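Local coordinates for protein ebony (PDB 6DYM) that is a nonribosomal peptide synthetase whose C-terminal condensation domain, the part in this chain, probably forms the amide bond between an amino acid and an amine, at residues L40-D43 against Y44-I47; E144-V147 against L148-A151; P8-L11 against E12-Q15. All blocks are in the same frame, centred on the assembly; numbering follows the deposited sequence.

Contact 1 (L40-D43 against Y44-I47)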
loop_
_atom_site.group_PDB
_atom_site.type_symbol
_atom_site.label_atom_id
_atom_site.label_comp_id
_atom_site.label_asym_id
_atom_site.label_seq_id
_atom_site.Cartn_x
_atom_site.Cartn_y
_atom_site.Cartn_z
ATOM N N LEU A 40 -5.209 -16.712 -3.665
ATOM C CA LEU A 40 -6.456 -16.842 -2.928
ATOM C C LEU A 40 -6.650 -15.638 -2.016
ATOM O O LEU A 40 -5.692 -14.957 -1.641
ATOM C CB LEU A 40 -6.480 -18.134 -2.097
ATOM C CG LEU A 40 -5.831 -19.372 -2.720
ATOM C CD1 LEU A 40 -5.798 -20.520 -1.724
ATOM C CD2 LEU A 40 -6.556 -19.778 -3.992
ATOM N N ARG A 41 -7.914 -15.388 -1.657
ATOM C CA ARG A 41 -8.222 -14.292 -0.743
ATOM C C ARG A 41 -7.488 -14.453 0.578
ATOM O O ARG A 41 -7.025 -13.467 1.164
ATOM C CB ARG A 41 -9.725 -14.217 -0.490
ATOM C CG ARG A 41 -10.578 -14.078 -1.731
ATOM C CD ARG A 41 -12.035 -14.316 -1.380
ATOM N NE ARG A 41 -12.838 -14.662 -2.546
ATOM C CZ ARG A 41 -13.559 -13.784 -3.233
ATOM N NH1 ARG A 41 -13.571 -12.508 -2.868
ATOM N NH2 ARG A 41 -14.266 -14.179 -4.284
ATOM N N THR A 42 -7.369 -15.692 1.066
ATOM C CA THR A 42 -6.720 -15.921 2.351
ATOM C C THR A 42 -5.238 -15.576 2.317
ATOM O O THR A 42 -4.638 -15.383 3.379
ATOM C CB THR A 42 -6.910 -17.376 2.803
ATOM O OG1 THR A 42 -6.246 -18.261 1.890
ATOM C CG2 THR A 42 -8.393 -17.721 2.863
ATOM N N ASP A 43 -4.634 -15.488 1.129
ATOM C CA ASP A 43 -3.240 -15.063 1.052
ATOM C C ASP A 43 -3.072 -13.650 1.595
ATOM O O ASP A 43 -2.078 -13.344 2.264
ATOM C CB ASP A 43 -2.736 -15.152 -0.389
ATOM C CG ASP A 43 -2.843 -16.559 -0.959
ATOM O OD1 ASP A 43 -2.585 -17.524 -0.208
ATOM O OD2 ASP A 43 -3.174 -16.703 -2.159
ATOM N N TYR A 44 -4.046 -12.775 1.335
ATOM C CA TYR A 44 -3.985 -11.421 1.873
ATOM C C TYR A 44 -4.331 -11.398 3.358
ATOM O O TYR A 44 -3.630 -10.766 4.156
ATOM C CB TYR A 44 -4.923 -10.503 1.093
ATOM C CG TYR A 44 -4.615 -10.395 -0.383
ATOM C CD1 TYR A 44 -3.568 -9.601 -0.843
ATOM C CD2 TYR A 44 -5.378 -11.082 -1.319
ATOM C CE1 TYR A 44 -3.292 -9.498 -2.199
ATOM C CE2 TYR A 44 -5.110 -10.987 -2.670
ATOM C CZ TYR A 44 -4.068 -10.195 -3.105
ATOM O OH TYR A 44 -3.810 -10.104 -4.455
ATOM N N SER A 45 -5.410 -12.081 3.748
ATOM C CA SER A 45 -5.831 -12.042 5.144
ATOM C C SER A 45 -4.826 -12.731 6.061
ATOM O O SER A 45 -4.661 -12.315 7.214
ATOM C CB SER A 45 -7.220 -12.666 5.294
ATOM O OG SER A 45 -7.223 -14.026 4.898
ATOM N N ASP A 46 -4.140 -13.771 5.570
ATOM C CA ASP A 46 -3.119 -14.427 6.379
ATOM C C ASP A 46 -1.990 -13.463 6.722
ATOM O O ASP A 46 -1.509 -13.439 7.862
ATOM C CB ASP A 46 -2.562 -15.652 5.650
ATOM C CG ASP A 46 -3.515 -16.840 5.679
ATOM O OD1 ASP A 46 -4.604 -16.734 6.286
ATOM O OD2 ASP A 46 -3.178 -17.883 5.080
ATOM N N ILE A 47 -1.555 -12.661 5.746
ATOM C CA ILE A 47 -0.496 -11.685 5.995
ATOM C C ILE A 47 -0.964 -10.644 7.007
ATOM O O ILE A 47 -0.238 -10.292 7.946
ATOM C CB ILE A 47 -0.049 -11.028 4.675
ATOM C CG1 ILE A 47 0.779 -12.008 3.837
ATOM C CG2 ILE A 47 0.740 -9.759 4.948
ATOM C CD1 ILE A 47 0.831 -11.661 2.356
#
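Thr42 turns its carbonyl oxygen toward both Ser45 and Asp46, and throughout the first two turns of helix 41-58 the side chains of residues 44-47 rest against carbonyl oxygens three or four residues back. Ser45 has OG between its own backbone N and carbonyl carbon (chi1 61°); this torsion brings OG beside Thr42, near its CA, where OG gives Thr42 O a weak hydrogen bond of 3.3 Å. The main bond on that oxygen comes from the backbone, Asp46 N to Thr42 O at 2.8 Å with an N-H...O angle of 154°. The Asp46 carboxylate lies close by, its carbon CG 2.9 Å from Thr42 O. Its oxygens are acceptors like the carbonyl and form no hydrogen bond with it; their closeness is probably somewhat unfavourable, offset by the Asp46 N bond. Tyr44 presents the rim of its ring to Arg41 O, which lies at the edge near the ring plane, 3.8 Å from CD2. Ile47 stretches its longer branch back along the helix, and CD1 meets Asp43 O at 3.4 Å. Asp43 sends its carboxylate backward: Leu40 N donates to OD2 at 2.5 Å, short and nearly straight at 171°, from above the carboxylate plane. Such an acid, accepting a backbone N-H at a helix start, is a familiar way to begin a helix, and the helix dipole probably favours it. Tyr44 OH is hydrogen-bonded to Glu32, Ser45 packs on Ile18, and Tyr44 and Ile47 lean on Leu93, so this helix start touches both helix 14-25 and helix 93-111.

Contact 2 (E144-V147 against L148-A151)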
loop_
_atom_site.group_PDB
_atom_site.type_symbol
_atom_site.label_atom_id
_atom_site.label_comp_id
_atom_site.label_asym_id
_atom_site.label_seq_id
_atom_site.Cartn_x
_atom_site.Cartn_y
_atom_site.Cartn_z
ATOM N N GLU A 144 -4.880 10.271 1.288
ATOM C CA GLU A 144 -3.618 10.861 0.862
ATOM C C GLU A 144 -3.282 12.085 1.704
ATOM O O GLU A 144 -2.127 12.291 2.098
ATOM C CB GLU A 144 -3.721 11.224 -0.616
ATOM C CG GLU A 144 -2.527 11.928 -1.189
ATOM C CD GLU A 144 -1.211 11.261 -0.828
ATOM O OE1 GLU A 144 -0.286 12.004 -0.419
ATOM O OE2 GLU A 144 -1.117 10.030 -0.951
ATOM N N HIS A 145 -4.290 12.914 1.981
ATOM C CA HIS A 145 -4.106 14.094 2.815
ATOM C C HIS A 145 -3.771 13.713 4.250
ATOM O O HIS A 145 -2.950 14.372 4.892
ATOM C CB HIS A 145 -5.374 14.962 2.757
ATOM C CG HIS A 145 -5.355 16.170 3.647
ATOM N ND1 HIS A 145 -5.732 16.125 4.974
ATOM C CD2 HIS A 145 -5.058 17.466 3.384
ATOM C CE1 HIS A 145 -5.639 17.336 5.496
ATOM N NE2 HIS A 145 -5.234 18.167 4.553
ATOM N N GLU A 146 -4.393 12.654 4.775
ATOM C CA GLU A 146 -4.157 12.285 6.166
ATOM C C GLU A 146 -2.832 11.557 6.365
ATOM O O GLU A 146 -2.226 11.674 7.435
ATOM C CB GLU A 146 -5.308 11.428 6.690
ATOM C CG GLU A 146 -6.577 12.227 6.962
ATOM C CD GLU A 146 -6.333 13.386 7.915
ATOM O OE1 GLU A 146 -5.917 13.130 9.068
ATOM O OE2 GLU A 146 -6.549 14.551 7.507
ATOM N N VAL A 147 -2.369 10.795 5.373
ATOM C CA VAL A 147 -1.049 10.181 5.493
ATOM C C VAL A 147 0.019 11.262 5.623
ATOM O O VAL A 147 0.934 11.160 6.451
ATOM C CB VAL A 147 -0.779 9.242 4.303
ATOM C CG1 VAL A 147 0.677 8.798 4.296
ATOM C CG2 VAL A 147 -1.691 8.027 4.376
ATOM N N LEU A 148 -0.101 12.330 4.830
ATOM C CA LEU A 148 0.807 13.466 4.961
ATOM C C LEU A 148 0.772 14.034 6.376
ATOM O O LEU A 148 1.821 14.319 6.962
ATOM C CB LEU A 148 0.444 14.545 3.933
ATOM C CG LEU A 148 0.730 14.212 2.461
ATOM C CD1 LEU A 148 -0.023 15.120 1.485
ATOM C CD2 LEU A 148 2.228 14.234 2.171
ATOM N N ARG A 149 -0.428 14.182 6.945
ATOM C CA ARG A 149 -0.560 14.741 8.288
ATOM C C ARG A 149 0.107 13.854 9.331
ATOM O O ARG A 149 0.767 14.353 10.251
ATOM C CB ARG A 149 -2.038 14.934 8.628
ATOM C CG ARG A 149 -2.303 15.963 9.709
ATOM C CD ARG A 149 -3.687 15.782 10.318
ATOM N NE ARG A 149 -3.834 14.468 10.936
ATOM C CZ ARG A 149 -3.388 14.163 12.149
ATOM N NH1 ARG A 149 -2.767 15.082 12.876
ATOM N NH2 ARG A 149 -3.563 12.940 12.636
ATOM N N VAL A 150 -0.076 12.537 9.222
ATOM C CA VAL A 150 0.561 11.623 10.164
ATOM C C VAL A 150 2.076 11.740 10.064
ATOM O O VAL A 150 2.781 11.781 11.080
ATOM C CB VAL A 150 0.073 10.183 9.916
ATOM C CG1 VAL A 150 0.904 9.172 10.716
ATOM C CG2 VAL A 150 -1.410 10.066 10.252
ATOM N N ALA A 151 2.595 11.841 8.839
ATOM C CA ALA A 151 4.037 11.939 8.634
ATOM C C ALA A 151 4.631 13.139 9.371
ATOM O O ALA A 151 5.625 13.000 10.094
ATOM C CB ALA A 151 4.338 12.013 7.137
#
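Glu146 and Arg149, one turn apart on helix 133-153, make the ionic part of the contact. The two side chains run side by side in the same direction, and Arg149 NE donates to Glu146 OE1 at 3.1 Å with an N-H...O angle of 150°. This salt bridge meets OE1 on the syn side but out of the carboxylate plane, while the oxygen lies close to the guanidinium plane; carboxylate and guanidinium are 21° from coplanar. Both chains are bent, Glu146 at chi2 (-55°) and Arg149 at chi3, which brings the ends together. The other carboxylate oxygen is engaged too: His145 ND1 donates to Glu146 OE2 at 3.1 Å, with OE2 in the imidazole plane and the donor on the anti side, likewise out of the carboxylate plane. Among the backbone bonds, Val150 N to Glu146 O (2.9 Å) and Ala151 N to Val147 O (3.0 Å) are the shorter ones, whereas Leu148 N to Glu144 O is weak at 3.4 Å. Two methyl groups make van der Waals contacts with oxygens: Leu148 CD1 lies 3.7 Å from Glu144 OE1, itself hydrogen-bonded to Tyr177, and Val150 CG2 is 3.3 Å from Glu146 O. The nonpolar packing is on the inner side, Val147 and Ala151 against Ile159 of strand 158-163 in the beta-alpha-beta unit. In chemical terms, Glu146 ties two neighbours through separate oxygens, which should fix the rotation of its carboxylate. Since Arg149 also bridges to Glu153 through NH1, it probably offsets part of the charge of the two acids.

Contact 3 (P8-L11 against E12-Q15)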
loop_
_atom_site.group_PDB
_atom_site.type_symbol
_atom_site.label_atom_id
_atom_site.label_comp_id
_atom_site.label_asym_id
_atom_site.label_seq_id
_atom_site.Cartn_x
_atom_site.Cartn_y
_atom_site.Cartn_z
ATOM N N PRO A 8 -7.381 6.447 14.365
ATOM C CA PRO A 8 -6.262 5.506 14.512
ATOM C C PRO A 8 -6.749 4.067 14.578
ATOM O O PRO A 8 -7.830 3.770 15.092
ATOM C CB PRO A 8 -5.602 5.935 15.828
ATOM C CG PRO A 8 -5.965 7.367 15.983
ATOM C CD PRO A 8 -7.341 7.516 15.379
ATOM N N LEU A 9 -5.930 3.176 14.029
ATOM C CA LEU A 9 -6.253 1.759 13.979
ATOM C C LEU A 9 -6.395 1.187 15.385
ATOM O O LEU A 9 -5.555 1.432 16.257
ATOM C CB LEU A 9 -5.155 1.019 13.214
ATOM C CG LEU A 9 -5.529 -0.244 12.448
ATOM C CD1 LEU A 9 -6.522 0.070 11.346
ATOM C CD2 LEU A 9 -4.277 -0.883 11.880
ATOM N N ARG A 10 -7.465 0.423 15.601
ATOM C CA ARG A 10 -7.710 -0.273 16.856
ATOM C C ARG A 10 -7.700 -1.778 16.621
ATOM O O ARG A 10 -7.858 -2.252 15.493
ATOM C CB ARG A 10 -9.054 0.128 17.475
ATOM C CG ARG A 10 -9.132 1.557 17.958
ATOM C CD ARG A 10 -10.484 1.827 18.600
ATOM N NE ARG A 10 -11.051 3.101 18.164
ATOM C CZ ARG A 10 -12.200 3.227 17.505
ATOM N NH1 ARG A 10 -12.918 2.153 17.200
ATOM N NH2 ARG A 10 -12.636 4.429 17.153
ATOM N N LEU A 11 -7.532 -2.531 17.712
ATOM C CA LEU A 11 -7.457 -3.986 17.599
ATOM C C LEU A 11 -8.738 -4.567 17.008
ATOM O O LEU A 11 -8.691 -5.517 16.218
ATOM C CB LEU A 11 -7.172 -4.601 18.970
ATOM C CG LEU A 11 -5.713 -4.618 19.432
ATOM C CD1 LEU A 11 -5.566 -5.450 20.699
ATOM C CD2 LEU A 11 -4.787 -5.139 18.345
ATOM N N GLU A 12 -9.889 -3.999 17.360
ATOM C CA GLU A 12 -11.175 -4.532 16.925
ATOM C C GLU A 12 -11.521 -4.187 15.481
ATOM O O GLU A 12 -12.586 -4.601 15.005
ATOM C CB GLU A 12 -12.279 -4.034 17.861
ATOM C CG GLU A 12 -12.718 -2.600 17.613
ATOM C CD GLU A 12 -12.170 -1.647 18.659
ATOM O OE1 GLU A 12 -11.149 -1.991 19.301
ATOM O OE2 GLU A 12 -12.758 -0.559 18.842
ATOM N N HIS A 13 -10.659 -3.451 14.776
ATOM C CA HIS A 13 -10.879 -3.112 13.375
ATOM C C HIS A 13 -10.445 -4.216 12.420
ATOM O O HIS A 13 -10.538 -4.024 11.201
ATOM C CB HIS A 13 -10.120 -1.831 13.017
ATOM C CG HIS A 13 -10.726 -0.580 13.576
ATOM N ND1 HIS A 13 -9.962 0.485 14.004
ATOM C CD2 HIS A 13 -12.017 -0.221 13.771
ATOM C CE1 HIS A 13 -10.757 1.448 14.436
ATOM N NE2 HIS A 13 -12.008 1.043 14.308
ATOM N N ARG A 14 -9.989 -5.358 12.942
ATOM C CA ARG A 14 -9.266 -6.333 12.126
ATOM C C ARG A 14 -10.125 -6.866 10.984
ATOM O O ARG A 14 -9.693 -6.882 9.825
ATOM C CB ARG A 14 -8.767 -7.481 13.006
ATOM C CG ARG A 14 -7.745 -8.390 12.338
ATOM C CD ARG A 14 -7.450 -9.602 13.212
ATOM N NE ARG A 14 -8.693 -10.224 13.659
ATOM C CZ ARG A 14 -9.370 -11.132 12.960
ATOM N NH1 ARG A 14 -8.916 -11.544 11.782
ATOM N NH2 ARG A 14 -10.500 -11.632 13.444
ATOM N N GLN A 15 -11.341 -7.323 11.291
ATOM C CA GLN A 15 -12.162 -7.932 10.250
ATOM C C GLN A 15 -12.609 -6.902 9.222
ATOM O O GLN A 15 -12.637 -7.191 8.020
ATOM C CB GLN A 15 -13.373 -8.634 10.858
ATOM C CG GLN A 15 -14.080 -9.542 9.870
ATOM C CD GLN A 15 -13.152 -10.599 9.300
ATOM O OE1 GLN A 15 -12.470 -11.304 10.043
ATOM N NE2 GLN A 15 -13.111 -10.704 7.975
#
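Pro8, the last residue of strand 4-8, and Leu9 just after it touch the rim of the His13 imidazole: Pro8 O lies in the ring plane, 3.8 Å from CE1, and the Leu9 backbone follows along the same edge. Leu9 itself turns its branched end into the protein, onto Trp52 and Leu55 of helix 41-58. Arg10 carries most of the contact. Its backbone N donates to His13 ND1 at 3.0 Å with an angle of 155°, the donor tilted from the ring plane, so ND1 serves here as an acceptor. In return His13 N donates to Arg10 O at 3.1 Å, reaching it from above the carbonyl plane. Residues 10 and 13 are thus joined by two bonds, one of them through the imidazole. The Arg10 side chain then runs back across that ring. One face of its guanidinium receives His13 CE1, 3.5 Å above the plane and offset toward the rim, with the two planes 41° apart, a slanted approach and not a parallel stack. From the edge of the guanidinium, NH1 makes a salt bridge with Glu12 OE2 at 3.2 Å; the oxygen is met from above the carboxylate plane. Glu12 reaches it because CG is folded in between its own N and carbonyl carbon (chi1 78°), bringing OE2 to 3.3 Å from Arg10 CD as well. Leu11, next in line, lends its carbonyl to Trp52 NE1. His13 NE2 has a further partner in Tyr65 OH, which ties the ring to strand 62-66. The whole is a strand-to-helix turn, a 3-10 stretch leading into helix 14-25, and it fits the first beta-alpha connection of a GNAT-like fold, as the strand order suggests.

In the fold
All three contacts are local: contacts 1 and 3 lie at helix starts, contact 2 within a helix. Contact 3 follows the outermost strand 4-8 and opens helix 14-25, and contact 1 opens helix 41-58, the next helix in the chain; their centres are 17 Å apart and their nearest atoms about 6 Å. Contact 2 sits on helix 133-153, which connects the parallel strands 119-127 and 158-163 of the central sheet, on the opposite side of the chain's centre from contact 1, with centres 27 Å apart. Contacts 2 and 3 come within about 7 Å, nearest atoms. The bound calcium ion is about 14 Å from the His145 side chain of contact 2, too far for that side chain to bind it.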